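Local coordinates for protein alpha-1,2-mannosyltransferase (Ktr4), putative (Neosartorya fumigata, PDB 7BOP) that belongs to the fungal family of glycolipid 2-alpha-mannosyltransferases, glycosyltransferases of the GT-A clan, and is modelled with guanosine-5'-diphosphate and a manganese ion, at residues Asn55-Asn60 and Phe98-Ile103. Sequence-based numbering, arbitrary orientation.
Sequences NDYAPN and FNYPWI. With NA (sodium ion), chain I.
Y57 presents one ring face to the edge of the F98 ring, an edge-to-face pair with centroids 4.8 Å apart and planes at 86°. F98 CD1 leads the approach, standing 3.5 Å above the centre of the Y57 ring and within 3.6 Å of Y57 CZ, with F98 CE1 next to it. Beside this pair, N99 ND2 donates to Y57 O (2.9 Å, N-H...O 156°), the one direct hydrogen bond between 55-60 and 98-103. The N99 and P59 side chains lie side by side, N99 CB 3.8 Å from P59 CA; N99 CG, set beside its backbone N (chi1 -61°), comes 3.9 Å from P59 CB. A water donates to both P59 O and N99 O, adding a bridge.

Within 55-60, A58 N bonds to D56 OD1 at 3.1 Å, an Asx turn that shapes the backbone around Y57. N55 O binds a sodium ion at 2.2 Å, together with A52 O and two waters; one of these waters accepts from Y57 N. The hydroxyls of Y57 and Y100 both bond to D206 OD2, and R66 hydrogen-bonds to A58 O through NH2 and to F98 O through NH1, tying the segments together. N99, with positive phi, is where the chain leaves helix 80-98; the contact thus fastens the loop preceding strand 69-74 against this helix-to-strand turn, just before strand 102-106, which runs parallel between 69-74 and 126-130.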
loop_
_atom_site.group_PDB
_atom_site.type_symbol
_atom_site.label_atom_id
_atom_site.label_comp_id
_atom_site.label_asym_id
_atom_site.label_seq_id
_atom_site.Cartn_x
_atom_site.Cartn_y
_atom_site.Cartn_z
ATOM N N ASN A 55 -7.731 18.004 21.832
ATOM C CA ASN A 55 -7.901 16.657 22.374
ATOM C C ASN A 55 -6.677 16.246 23.157
ATOM O O ASN A 55 -5.596 16.817 22.988
ATOM C CB ASN A 55 -8.122 15.641 21.251
ATOM C CG ASN A 55 -9.520 15.710 20.687
ATOM O OD1 ASN A 55 -10.458 15.214 21.301
ATOM N ND2 ASN A 55 -9.673 16.341 19.525
ATOM N N ASP A 56 -6.864 15.228 23.989
ATOM C CA ASP A 56 -5.771 14.589 24.695
ATOM C C ASP A 56 -5.100 13.555 23.781
ATOM O O ASP A 56 -5.575 12.442 23.660
ATOM C CB ASP A 56 -6.310 13.909 25.961
ATOM C CG ASP A 56 -5.240 13.188 26.746
ATOM O OD1 ASP A 56 -4.034 13.312 26.419
ATOM O OD2 ASP A 56 -5.628 12.490 27.714
ATOM N N TYR A 57 -3.993 13.938 23.159
ATOM C CA TYR A 57 -3.160 13.021 22.387
ATOM C C TYR A 57 -1.777 12.869 23.025
ATOM O O TYR A 57 -0.812 12.511 22.350
ATOM C CB TYR A 57 -3.054 13.491 20.926
ATOM C CG TYR A 57 -4.242 13.105 20.058
ATOM C CD1 TYR A 57 -4.378 11.810 19.560
ATOM C CD2 TYR A 57 -5.202 14.042 19.702
ATOM C CE1 TYR A 57 -5.461 11.455 18.751
ATOM C CE2 TYR A 57 -6.285 13.707 18.890
ATOM C CZ TYR A 57 -6.405 12.416 18.411
ATOM O OH TYR A 57 -7.472 12.096 17.609
ATOM N N ALA A 58 -1.679 13.091 24.339
ATOM C CA ALA A 58 -0.412 12.903 25.047
ATOM C C ALA A 58 0.069 11.453 24.889
ATOM O O ALA A 58 -0.739 10.521 24.948
ATOM C CB ALA A 58 -0.548 13.268 26.528
ATOM N N PRO A 59 1.382 11.262 24.680
ATOM C CA PRO A 59 1.899 9.927 24.349
ATOM C C PRO A 59 1.674 8.862 25.429
ATOM O O PRO A 59 1.506 7.689 25.095
ATOM C CB PRO A 59 3.395 10.164 24.120
ATOM C CG PRO A 59 3.697 11.464 24.760
ATOM C CD PRO A 59 2.447 12.274 24.748
ATOM N N ASN A 60 1.654 9.262 26.696
ATOM C CA ASN A 60 1.471 8.303 27.791
ATOM C C ASN A 60 0.134 8.435 28.535
ATOM O O ASN A 60 -0.060 7.783 29.555
ATOM C CB ASN A 60 2.670 8.403 28.739
ATOM C CG ASN A 60 3.976 8.079 28.035
ATOM O OD1 ASN A 60 4.096 7.038 27.393
ATOM N ND2 ASN A 60 4.947 8.975 28.121
ATOM N N PHE A 98 -0.037 13.350 17.351
ATOM C CA PHE A 98 -1.052 12.339 17.647
ATOM C C PHE A 98 -0.525 11.152 18.449
ATOM O O PHE A 98 -1.285 10.528 19.189
ATOM C CB PHE A 98 -1.738 11.921 16.337
ATOM C CG PHE A 98 -2.493 13.044 15.698
ATOM C CD1 PHE A 98 -3.697 13.469 16.236
ATOM C CD2 PHE A 98 -1.979 13.718 14.594
ATOM C CE1 PHE A 98 -4.398 14.517 15.678
ATOM C CE2 PHE A 98 -2.674 14.772 14.033
ATOM C CZ PHE A 98 -3.885 15.172 14.571
ATOM N N ASN A 99 0.766 10.847 18.301
ATOM C CA ASN A 99 1.461 9.856 19.122
ATOM C C ASN A 99 0.854 8.456 19.094
ATOM O O ASN A 99 0.689 7.809 20.135
ATOM C CB ASN A 99 1.597 10.370 20.560
ATOM C CG ASN A 99 2.389 11.647 20.626
ATOM O OD1 ASN A 99 3.583 11.650 20.350
ATOM N ND2 ASN A 99 1.732 12.739 20.958
ATOM N N TYR A 100 0.509 7.995 17.890
ATOM C CA TYR A 100 0.121 6.608 17.700
ATOM C C TYR A 100 1.366 5.711 17.811
ATOM O O TYR A 100 2.481 6.140 17.484
ATOM C CB TYR A 100 -0.605 6.425 16.353
ATOM C CG TYR A 100 -2.063 6.768 16.410
ATOM C CD1 TYR A 100 -3.000 5.801 16.770
ATOM C CD2 TYR A 100 -2.521 8.057 16.125
ATOM C CE1 TYR A 100 -4.346 6.100 16.832
ATOM C CE2 TYR A 100 -3.870 8.366 16.192
ATOM C CZ TYR A 100 -4.778 7.380 16.539
ATOM O OH TYR A 100 -6.109 7.662 16.596
ATOM N N PRO A 101 1.193 4.473 18.293
ATOM C CA PRO A 101 2.347 3.584 18.456
ATOM C C PRO A 101 2.915 3.069 17.129
ATOM O O PRO A 101 2.186 2.991 16.127
ATOM C CB PRO A 101 1.775 2.417 19.247
ATOM C CG PRO A 101 0.344 2.368 18.849
ATOM C CD PRO A 101 -0.076 3.784 18.599
ATOM N N TRP A 102 4.212 2.743 17.150
ATOM C CA TRP A 102 4.894 2.064 16.051
ATOM C C TRP A 102 5.055 0.588 16.390
ATOM O O TRP A 102 5.524 0.245 17.493
ATOM C CB TRP A 102 6.284 2.640 15.812
ATOM C CG TRP A 102 6.355 4.008 15.259
ATOM C CD1 TRP A 102 6.260 5.184 15.955
ATOM C CD2 TRP A 102 6.597 4.367 13.893
ATOM N NE1 TRP A 102 6.418 6.245 15.105
ATOM C CE2 TRP A 102 6.625 5.775 13.832
ATOM C CE3 TRP A 102 6.781 3.636 12.714
ATOM C CZ2 TRP A 102 6.831 6.472 12.633
ATOM C CZ3 TRP A 102 6.989 4.325 11.523
ATOM C CH2 TRP A 102 7.010 5.728 11.491
ATOM N N ILE A 103 4.671 -0.284 15.454
ATOM C CA ILE A 103 4.896 -1.719 15.575
ATOM C C ILE A 103 5.757 -2.174 14.396
ATOM O O ILE A 103 5.331 -2.114 13.227
ATOM C CB ILE A 103 3.576 -2.512 15.648
ATOM C CG1 ILE A 103 2.646 -1.910 16.706
ATOM C CG2 ILE A 103 3.843 -3.969 15.987
ATOM C CD1 ILE A 103 1.292 -2.564 16.812
HETATM NA NA NA I . -3.811 18.139 22.766
HETATM O O HOH W 1 -2.303 16.341 23.122
HETATM O O HOH W 2 1.789 6.376 22.356
HETATM O O HOH W 3 -2.277 19.851 22.632
#